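Local coordinates for CMP/dCMP-type deaminase domain-containing protein (Aspergillus oryzae RIB40, PDB 7DRY) that is a zinc-containing deaminase of the CDA fold that works in riboflavin biosynthesis, probably removing an amino group from a pyrimidine intermediate of that pathway, at residues 94-99 against 129-134; 10-15 against 29-34; 80-85 against 119-124. One frame throughout, in Å; residues are numbered along the deposited sequence. Where two conformers were deposited one is given.

Contact 1: 94-99 against 129-134; sequences VMYVTM and KIYFGV
Lys129 gives its carbonyl O to the amide of Met95, N to O 2.9 Å, with 161° at the hydrogen. Its aliphatic CB lies beside Val94, both side chains pointing the same way, while its amino end leads off to Gln158 on the next strand. Ile130 turns to the opposite face of the sheet. Its CG1 branch ends with CD1 3.8 Å from Met95 CB, and its CG2 branch is 3.9 Å from CG1 of Val97. Tyr131 returns to the face of Val94 and Tyr96, and its backbone serves two bonds: N donates to Met95 O at 2.9 Å, and O accepts from Val97 N. The Tyr131 ring runs alongside that of Tyr96, the planes only 13° apart but slid past each other, with centroids 4.9 Å apart. Little ring area overlaps: the Tyr96 hydroxyl stands over the rim of the Tyr131 face, itself gripped by His5 and Arg35. Val94 CG1 meets the Tyr131 ring at its edge, in plane, 3.4 Å from CD1. Phe132 CG lies between the backbone N and the carbonyl carbon (chi1 53°), its ring leads off to touch Val159, and its CB remains 3.1 Å from Val97 O. The chains turn a corner at Thr98-Met99 and at Gly133-Val134, where Gly133 N donates to Thr98 O at 2.9 Å from above that carbonyl's plane; Val134 N adds a weak bond to the same oxygen. The two parallel strands, joined through helix 112-117, which opens with the zinc ligand Cys112, form a beta-alpha-beta crossover in the sheet of this CDA-fold deaminase.

Contact 2: 10-15 against 29-34; sequences RECLSL and GAILVS
Cys12 and Gly29 meet without any ring or guanidinium group, so the flat units of this contact are a peptide and a carboxylate. The peptide is the one that joins Gly29 to Ala30: Cys12 CB approaches it from above its plane, 3.5 Å from Gly29 O, and SG lies over the same side. The carboxylate belongs to Glu11, whose OE1 passes 4.1 Å from Ile31 CD1, while OE2 forms a salt bridge with Lys7 on the same helix. The helix 10-15 runs across strand 29-34 with 128° between their directions, and the three residues Glu11, Cys12 and Leu15 line its touching side. Ile31 carries most of the strand's side of the contact. Its CG1 is anti to the carbonyl carbon (chi1 -65°), and the outer methyl CD1 goes on to reach Glu11 CB at 3.7 Å. Leu15 crosses Ile31 at about a right angle, bringing its CD1 to 3.6 Å from Ile31 CG1. Cys12 SG also reaches that CG1 atom, at 3.9 Å, and packs against Tyr96 of the neighbouring strand. At Gly29 the backbones themselves come together: CA points a hydrogen at Cys12 O, with CA and O 3.3 Å apart and 150° at the hydrogen. Gly29 has no side chain, and its CA sits directly against Cys12 O and 4.1 Å from Leu15 CB. No conventional hydrogen bond links helix to strand. The chemistry is therefore that of apolar burial, with a sulfur and aliphatic groups packed against one another and against the backbone, complemented by one CA-H...O contact; the charge of Glu11 stays at the margin, where Lys7 probably offsets it.

Contact 3: 80-85 against 119-124; sequences RVWEVL and TRQGDR
Arg124 reaches back to Trp82, Glu83 and Leu85, and its side chain can be followed atom by atom. CB starts 3.8 Å from Trp82 O. CG comes closer to that oxygen and also stands near the indole plane, at the ring's edge, 4.0 Å from CE3. A bend at chi2 (-91°) sets CD still beside Trp82 O. Beyond it the guanidinium lies flat beneath Glu83 O, which sits 3.1 Å above the plane and over its centre; NE and NH2 are near this oxygen but badly angled for bonding. Across the two segments the hydrogen bond comes from NH1, short at 2.6 Å to Leu85 O but bent, with 132° at the hydrogen. The indole of Trp82 is sandwiched in turn. Glu83 CG covers one face, the carboxylate beyond it held by a two-pronged salt bridge from Arg80, and Gln121 covers the opposite face. Gln121 CB makes a CH-pi contact, 3.7 Å from the centroid of the six-membered ring, and its amide stacks on toward the five-membered ring, NE2 being 3.3 Å from Trp82 CD1; that nitrogen donates to Arg118 O. Deeper in, Leu85 CD1 packs on Thr119 CG2 at 3.6 Å, and a water bridges Trp82 O and Thr119 O. Two loops are thus clasped at the periphery of the fold: 80-85 follows helix 62-73 in the chain and precedes strand 91-97, with Leu85 resting on Leu67 and Tyr70 of that helix, and 119-124 connects helix 112-117 to strand 127-132.

In the fold
From the N terminus, contact 2 comes first, closing a short connection of 13 residues that brings strand 29-36 back against helix 5-16. It is complete before either of the others begins. Contacts 3 and 1 then cross: 80-85, 94-99, 119-124 and 129-134 alternate, so the loop closed by each contains one segment of the other. Contact 1 joins the middle strand of the sheet to its parallel neighbour, whereas contact 3 ties together the loops that precede those same strands. Contacts 1 and 2 meet in the sheet, where strands 29-36 and 91-97 are antiparallel neighbours. Contacts 2 and 3 touch through Leu32 and Leu85.

Contact 1: 94-99 against 129-134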
loop_
_atom_site.group_PDB
_atom_site.type_symbol
_atom_site.label_atom_id
_atom_site.label_comp_id
_atom_site.label_asym_id
_atom_site.label_seq_id
_atom_site.Cartn_x
_atom_site.Cartn_y
_atom_site.Cartn_z
ATOM N N VAL A 94 -3.103 -10.153 -1.440
ATOM C CA VAL A 94 -3.423 -8.943 -2.181
ATOM C C VAL A 94 -3.304 -7.785 -1.205
ATOM O O VAL A 94 -3.785 -7.878 -0.070
ATOM C CB VAL A 94 -4.859 -9.028 -2.731
ATOM C CG1 VAL A 94 -5.296 -7.708 -3.309
ATOM C CG2 VAL A 94 -4.967 -10.161 -3.751
ATOM N N MET A 95 -2.665 -6.700 -1.629
ATOM C CA MET A 95 -2.579 -5.497 -0.814
ATOM C C MET A 95 -3.406 -4.379 -1.427
ATOM O O MET A 95 -3.254 -4.060 -2.612
ATOM C CB MET A 95 -1.132 -5.045 -0.618
ATOM C CG MET A 95 -1.033 -3.879 0.364
ATOM S SD MET A 95 0.639 -3.257 0.616
ATOM C CE MET A 95 1.250 -4.462 1.802
ATOM N N TYR A 96 -4.300 -3.811 -0.622
ATOM C CA TYR A 96 -4.993 -2.578 -0.956
ATOM C C TYR A 96 -4.248 -1.415 -0.317
ATOM O O TYR A 96 -3.767 -1.515 0.816
ATOM C CB TYR A 96 -6.420 -2.608 -0.409
ATOM C CG TYR A 96 -7.319 -3.596 -1.105
ATOM C CD1 TYR A 96 -7.408 -4.925 -0.670
ATOM C CD2 TYR A 96 -8.093 -3.209 -2.196
ATOM C CE1 TYR A 96 -8.237 -5.835 -1.320
ATOM C CE2 TYR A 96 -8.917 -4.113 -2.853
ATOM C CZ TYR A 96 -8.996 -5.418 -2.406
ATOM O OH TYR A 96 -9.815 -6.306 -3.047
ATOM N N VAL A 97 -4.129 -0.317 -1.051
ATOM C CA VAL A 97 -3.445 0.864 -0.536
ATOM C C VAL A 97 -4.042 2.074 -1.236
ATOM O O VAL A 97 -4.389 1.993 -2.413
ATOM C CB VAL A 97 -1.917 0.720 -0.731
ATOM C CG1 VAL A 97 -1.570 0.471 -2.178
ATOM C CG2 VAL A 97 -1.168 1.915 -0.196
ATOM N N THR A 98 -4.216 3.185 -0.508
ATOM C CA THR A 98 -4.959 4.285 -1.124
ATOM C C THR A 98 -4.211 4.852 -2.326
ATOM O O THR A 98 -4.828 5.161 -3.348
ATOM C CB THR A 98 -5.336 5.382 -0.123
ATOM O OG1 THR A 98 -4.160 5.918 0.492
ATOM C CG2 THR A 98 -6.292 4.851 0.940
ATOM N N MET A 99 -2.887 4.983 -2.234
ATOM C CA MET A 99 -2.086 5.544 -3.316
ATOM C C MET A 99 -1.139 4.494 -3.885
ATOM O O MET A 99 -0.800 3.513 -3.221
ATOM C CB MET A 99 -1.291 6.758 -2.815
ATOM C CG MET A 99 -2.170 7.879 -2.250
ATOM S SD MET A 99 -1.270 9.381 -1.867
ATOM C CE MET A 99 -0.949 10.037 -3.512
ATOM N N LYS A 129 -0.856 -9.190 -5.920
ATOM C CA LYS A 129 -1.599 -8.130 -6.587
ATOM C C LYS A 129 -1.739 -6.942 -5.647
ATOM O O LYS A 129 -1.896 -7.121 -4.434
ATOM C CB LYS A 129 -2.983 -8.626 -7.035
ATOM C CG LYS A 129 -3.760 -7.615 -7.860
ATOM C CD LYS A 129 -4.951 -8.245 -8.578
ATOM C CE LYS A 129 -5.527 -7.263 -9.579
ATOM N NZ LYS A 129 -6.565 -7.899 -10.434
ATOM N N ILE A 130 -1.674 -5.737 -6.225
ATOM C CA ILE A 130 -1.898 -4.469 -5.527
ATOM C C ILE A 130 -3.110 -3.787 -6.150
ATOM O O ILE A 130 -3.199 -3.667 -7.376
ATOM C CB ILE A 130 -0.678 -3.532 -5.648
ATOM C CG1 ILE A 130 0.635 -4.271 -5.362
ATOM C CG2 ILE A 130 -0.845 -2.327 -4.734
ATOM C CD1 ILE A 130 0.765 -4.772 -3.942
ATOM N N TYR A 131 -4.030 -3.325 -5.309
ATOM C CA TYR A 131 -5.113 -2.446 -5.731
ATOM C C TYR A 131 -4.892 -1.089 -5.083
ATOM O O TYR A 131 -4.581 -1.020 -3.895
ATOM C CB TYR A 131 -6.458 -2.964 -5.227
ATOM C CG TYR A 131 -6.965 -4.215 -5.905
ATOM C CD1 TYR A 131 -6.654 -5.466 -5.405
ATOM C CD2 TYR A 131 -7.768 -4.143 -7.033
ATOM C CE1 TYR A 131 -7.123 -6.625 -6.018
ATOM C CE2 TYR A 131 -8.253 -5.303 -7.649
ATOM C CZ TYR A 131 -7.915 -6.533 -7.131
ATOM O OH TYR A 131 -8.367 -7.695 -7.726
ATOM N N PHE A 132 -5.053 -0.009 -5.853
ATOM C CA PHE A 132 -4.921 1.333 -5.291
ATOM C C PHE A 132 -5.923 2.275 -5.951
ATOM O O PHE A 132 -6.510 1.952 -6.988
ATOM C CB PHE A 132 -3.476 1.851 -5.363
ATOM C CG PHE A 132 -2.868 1.778 -6.731
ATOM C CD1 PHE A 132 -3.018 2.830 -7.611
ATOM C CD2 PHE A 132 -2.129 0.674 -7.133
ATOM C CE1 PHE A 132 -2.455 2.789 -8.874
ATOM C CE2 PHE A 132 -1.562 0.628 -8.394
ATOM C CZ PHE A 132 -1.727 1.686 -9.262
ATOM N N GLY A 133 -6.103 3.455 -5.346
ATOM C CA GLY A 133 -7.167 4.361 -5.744
ATOM C C GLY A 133 -6.751 5.585 -6.536
ATOM O O GLY A 133 -7.595 6.244 -7.159
ATOM N N VAL A 134 -5.455 5.898 -6.534
ATOM C CA VAL A 134 -4.909 7.029 -7.282
ATOM C C VAL A 134 -3.564 6.609 -7.857
ATOM O O VAL A 134 -2.714 6.082 -7.133
ATOM C CB VAL A 134 -4.736 8.285 -6.402
ATOM C CG1 VAL A 134 -4.040 9.397 -7.183
ATOM C CG2 VAL A 134 -6.073 8.775 -5.872
#

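Contact 2: 10-15 against 29-34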
loop_
_atom_site.group_PDB
_atom_site.type_symbol
_atom_site.label_atom_id
_atom_site.label_comp_id
_atom_site.label_asym_id
_atom_site.label_seq_id
_atom_site.Cartn_x
_atom_site.Cartn_y
_atom_site.Cartn_z
ATOM N N ARG A 10 -11.994 2.258 0.996
ATOM C CA ARG A 10 -12.550 3.143 2.015
ATOM C C ARG A 10 -12.001 2.793 3.390
ATOM O O ARG A 10 -11.721 3.683 4.203
ATOM C CB ARG A 10 -14.078 3.064 2.013
ATOM C CG ARG A 10 -14.730 3.702 0.792
ATOM C CD ARG A 10 -16.230 3.864 0.983
ATOM N NE ARG A 10 -16.926 2.581 1.049
ATOM C CZ ARG A 10 -17.420 1.940 -0.005
ATOM N NH1 ARG A 10 -17.294 2.459 -1.221
ATOM N NH2 ARG A 10 -18.038 0.779 0.155
ATOM N N GLU A 11 -11.838 1.495 3.665
ATOM C CA GLU A 11 -11.239 1.074 4.923
ATOM C C GLU A 11 -9.781 1.507 4.995
ATOM O O GLU A 11 -9.298 1.915 6.059
ATOM C CB GLU A 11 -11.383 -0.445 5.075
ATOM C CG GLU A 11 -12.832 -0.893 5.291
ATOM C CD GLU A 11 -13.037 -2.391 5.159
ATOM O OE1 GLU A 11 -12.079 -3.108 4.811
ATOM O OE2 GLU A 11 -14.171 -2.853 5.406
ATOM N N CYS A 12 -9.075 1.456 3.863
ATOM C CA CYS A 12 -7.709 1.958 3.821
ATOM C C CYS A 12 -7.684 3.452 4.110
ATOM O O CYS A 12 -6.772 3.953 4.781
ATOM C CB CYS A 12 -7.150 1.712 2.422
ATOM S SG CYS A 12 -6.615 0.004 2.120
ATOM N N LEU A 13 -8.677 4.185 3.602
ATOM C CA LEU A 13 -8.715 5.621 3.853
ATOM C C LEU A 13 -8.947 5.916 5.333
ATOM O O LEU A 13 -8.350 6.849 5.885
ATOM C CB LEU A 13 -9.767 6.289 2.968
ATOM C CG LEU A 13 -9.694 7.808 2.839
ATOM C CD1 LEU A 13 -8.327 8.244 2.305
ATOM C CD2 LEU A 13 -10.810 8.278 1.925
ATOM N N SER A 14 -9.782 5.118 5.998
ATOM C CA SER A 14 -9.972 5.294 7.432
ATOM C C SER A 14 -8.665 5.080 8.187
ATOM O O SER A 14 -8.373 5.794 9.155
ATOM C CB SER A 14 -11.032 4.312 7.913
ATOM O OG SER A 14 -12.299 4.742 7.462
ATOM N N LEU A 15 -7.873 4.086 7.765
ATOM C CA LEU A 15 -6.551 3.882 8.354
ATOM C C LEU A 15 -5.651 5.083 8.108
ATOM O O LEU A 15 -4.935 5.527 9.011
ATOM C CB LEU A 15 -5.902 2.628 7.763
ATOM C CG LEU A 15 -6.473 1.322 8.308
ATOM C CD1 LEU A 15 -6.002 0.167 7.455
ATOM C CD2 LEU A 15 -6.055 1.118 9.763
ATOM N N GLY A 29 -3.192 4.527 3.800
ATOM C CA GLY A 29 -3.518 3.322 4.544
ATOM C C GLY A 29 -3.419 2.109 3.641
ATOM O O GLY A 29 -3.639 2.191 2.430
ATOM N N ALA A 30 -3.085 0.971 4.250
ATOM C CA ALA A 30 -2.878 -0.264 3.506
ATOM C C ALA A 30 -3.456 -1.439 4.278
ATOM O O ALA A 30 -3.345 -1.499 5.509
ATOM C CB ALA A 30 -1.385 -0.529 3.278
ATOM N N ILE A 31 -4.050 -2.385 3.544
ATOM C CA ILE A 31 -4.625 -3.599 4.122
ATOM C C ILE A 31 -4.169 -4.775 3.277
ATOM O O ILE A 31 -4.339 -4.765 2.054
ATOM C CB ILE A 31 -6.163 -3.542 4.162
ATOM C CG1 ILE A 31 -6.629 -2.433 5.112
ATOM C CG2 ILE A 31 -6.735 -4.889 4.630
ATOM C CD1 ILE A 31 -8.132 -2.136 5.043
ATOM N N LEU A 32 -3.587 -5.775 3.922
ATOM C CA LEU A 32 -3.116 -6.980 3.251
ATOM C C LEU A 32 -4.122 -8.098 3.502
ATOM O O LEU A 32 -4.497 -8.350 4.653
ATOM C CB LEU A 32 -1.741 -7.363 3.793
ATOM C CG LEU A 32 -1.079 -8.584 3.146
ATOM C CD1 LEU A 32 -0.833 -8.333 1.657
ATOM C CD2 LEU A 32 0.217 -8.891 3.873
ATOM N N VAL A 33 -4.585 -8.740 2.422
ATOM C CA VAL A 33 -5.688 -9.697 2.460
ATOM C C VAL A 33 -5.222 -11.022 1.868
ATOM O O VAL A 33 -4.474 -11.040 0.883
ATOM C CB VAL A 33 -6.873 -9.145 1.636
ATOM C CG1 VAL A 33 -8.036 -10.132 1.590
ATOM C CG2 VAL A 33 -7.329 -7.790 2.199
ATOM N N SER A 34 -5.679 -12.132 2.453
ATOM C CA SER A 34 -5.547 -13.462 1.853
ATOM C C SER A 34 -6.878 -13.832 1.209
ATOM O O SER A 34 -7.917 -13.857 1.882
ATOM C CB SER A 34 -5.162 -14.521 2.887
ATOM O OG SER A 34 -5.291 -15.832 2.340
#

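Contact 3: 80-85 against 119-124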
loop_
_atom_site.group_PDB
_atom_site.type_symbol
_atom_site.label_atom_id
_atom_site.label_comp_id
_atom_site.label_asym_id
_atom_site.label_seq_id
_atom_site.Cartn_x
_atom_site.Cartn_y
_atom_site.Cartn_z
ATOM N N ARG A 80 12.901 -9.480 6.761
ATOM C CA ARG A 80 12.700 -10.922 6.662
ATOM C C ARG A 80 11.226 -11.313 6.757
ATOM O O ARG A 80 10.914 -12.488 6.987
ATOM C CB ARG A 80 13.516 -11.654 7.729
ATOM C CG ARG A 80 15.016 -11.703 7.444
ATOM C CD ARG A 80 15.810 -12.298 8.611
ATOM N NE ARG A 80 15.200 -13.523 9.115
ATOM C CZ ARG A 80 15.270 -13.933 10.378
ATOM N NH1 ARG A 80 15.934 -13.218 11.279
ATOM N NH2 ARG A 80 14.674 -15.060 10.741
ATOM N N VAL A 81 10.311 -10.354 6.584
ATOM C CA VAL A 81 8.889 -10.673 6.680
ATOM C C VAL A 81 8.478 -11.673 5.610
ATOM O O VAL A 81 7.516 -12.426 5.801
ATOM C CB VAL A 81 8.030 -9.386 6.638
ATOM C CG1 VAL A 81 7.931 -8.829 5.227
ATOM C CG2 VAL A 81 6.634 -9.645 7.228
ATOM N N TRP A 82 9.207 -11.721 4.492
ATOM C CA TRP A 82 8.913 -12.710 3.465
ATOM C C TRP A 82 8.886 -14.125 4.027
ATOM O O TRP A 82 8.133 -14.973 3.537
ATOM C CB TRP A 82 9.940 -12.602 2.334
ATOM C CG TRP A 82 11.338 -13.135 2.636
ATOM C CD1 TRP A 82 12.422 -12.425 3.092
ATOM C CD2 TRP A 82 11.795 -14.482 2.455
ATOM N NE1 TRP A 82 13.520 -13.257 3.213
ATOM C CE2 TRP A 82 13.155 -14.523 2.831
ATOM C CE3 TRP A 82 11.182 -15.661 2.018
ATOM C CZ2 TRP A 82 13.907 -15.696 2.785
ATOM C CZ3 TRP A 82 11.930 -16.821 1.974
ATOM C CH2 TRP A 82 13.275 -16.829 2.355
ATOM N N GLU A 83 9.694 -14.405 5.056
ATOM C CA GLU A 83 9.800 -15.763 5.578
ATOM C C GLU A 83 8.545 -16.205 6.315
ATOM O O GLU A 83 8.345 -17.412 6.500
ATOM C CB GLU A 83 10.964 -15.860 6.566
ATOM C CG GLU A 83 12.325 -15.508 6.004
ATOM C CD GLU A 83 13.420 -15.554 7.063
ATOM O OE1 GLU A 83 13.127 -15.903 8.225
ATOM O OE2 GLU A 83 14.570 -15.213 6.728
ATOM N N VAL A 84 7.710 -15.266 6.749
ATOM C CA VAL A 84 6.589 -15.567 7.634
ATOM C C VAL A 84 5.229 -15.234 7.040
ATOM O O VAL A 84 4.209 -15.647 7.613
ATOM C CB VAL A 84 6.739 -14.900 9.019
ATOM C CG1 VAL A 84 7.954 -15.465 9.756
ATOM C CG2 VAL A 84 6.836 -13.394 8.874
ATOM N N LEU A 85 5.161 -14.486 5.940
ATOM C CA LEU A 85 3.864 -14.197 5.348
ATOM C C LEU A 85 3.217 -15.493 4.859
ATOM O O LEU A 85 3.912 -16.433 4.445
ATOM C CB LEU A 85 4.012 -13.243 4.171
ATOM C CG LEU A 85 4.260 -11.792 4.575
ATOM C CD1 LEU A 85 4.724 -11.001 3.347
ATOM C CD2 LEU A 85 3.021 -11.170 5.212
ATOM N N THR A 119 8.838 -9.793 -0.930
ATOM C CA THR A 119 8.060 -10.840 -0.272
ATOM C C THR A 119 8.039 -12.133 -1.074
ATOM O O THR A 119 7.728 -13.190 -0.512
ATOM C CB THR A 119 6.621 -10.391 0.026
ATOM O OG1 THR A 119 5.912 -10.142 -1.196
ATOM C CG2 THR A 119 6.622 -9.133 0.886
ATOM N N ARG A 120 8.376 -12.088 -2.362
ATOM C CA ARG A 120 8.387 -13.296 -3.183
ATOM C C ARG A 120 9.820 -13.819 -3.194
ATOM O O ARG A 120 10.663 -13.370 -3.971
ATOM C CB ARG A 120 7.874 -12.972 -4.580
ATOM C CG ARG A 120 8.072 -14.039 -5.634
ATOM C CD ARG A 120 7.229 -13.703 -6.858
ATOM N NE ARG A 120 6.863 -14.873 -7.646
ATOM C CZ ARG A 120 6.816 -14.891 -8.976
ATOM N NH1 ARG A 120 7.093 -13.794 -9.670
ATOM N NH2 ARG A 120 6.475 -16.003 -9.613
ATOM N N GLN A 121 10.106 -14.764 -2.299
ATOM C CA GLN A 121 11.430 -15.369 -2.201
ATOM C C GLN A 121 11.282 -16.819 -1.781
ATOM O O GLN A 121 10.323 -17.188 -1.101
ATOM C CB GLN A 121 12.318 -14.672 -1.162
ATOM C CG GLN A 121 12.786 -13.289 -1.544
ATOM C CD GLN A 121 13.847 -12.770 -0.599
ATOM O OE1 GLN A 121 14.921 -13.361 -0.463
ATOM N NE2 GLN A 121 13.552 -11.669 0.066
ATOM N N GLY A 122 12.250 -17.639 -2.193
ATOM C CA GLY A 122 12.258 -19.032 -1.783
ATOM C C GLY A 122 10.980 -19.735 -2.181
ATOM O O GLY A 122 10.498 -19.611 -3.312
ATOM N N ASP A 123 10.405 -20.471 -1.233
ATOM C CA ASP A 123 9.158 -21.191 -1.443
ATOM C C ASP A 123 7.929 -20.360 -1.093
ATOM O O ASP A 123 6.833 -20.917 -0.954
ATOM C CB ASP A 123 9.159 -22.490 -0.635
ATOM C CG ASP A 123 9.339 -22.250 0.852
ATOM O OD1 ASP A 123 9.829 -21.162 1.228
ATOM O OD2 ASP A 123 8.988 -23.148 1.645
ATOM N N ARG A 124 8.079 -19.047 -0.948
ATOM C CA ARG A 124 7.000 -18.176 -0.506
ATOM C C ARG A 124 6.482 -17.358 -1.682
ATOM O O ARG A 124 7.258 -16.679 -2.363
ATOM C CB ARG A 124 7.488 -17.239 0.600
ATOM C CG ARG A 124 7.925 -17.953 1.877
ATOM C CD ARG A 124 6.762 -18.095 2.851
ATOM N NE ARG A 124 7.054 -19.055 3.910
ATOM C CZ ARG A 124 6.236 -19.324 4.922
ATOM N NH1 ARG A 124 5.067 -18.704 5.014
ATOM N NH2 ARG A 124 6.586 -20.217 5.840
HETATM O O HOH W 1 6.338 -14.015 1.615
#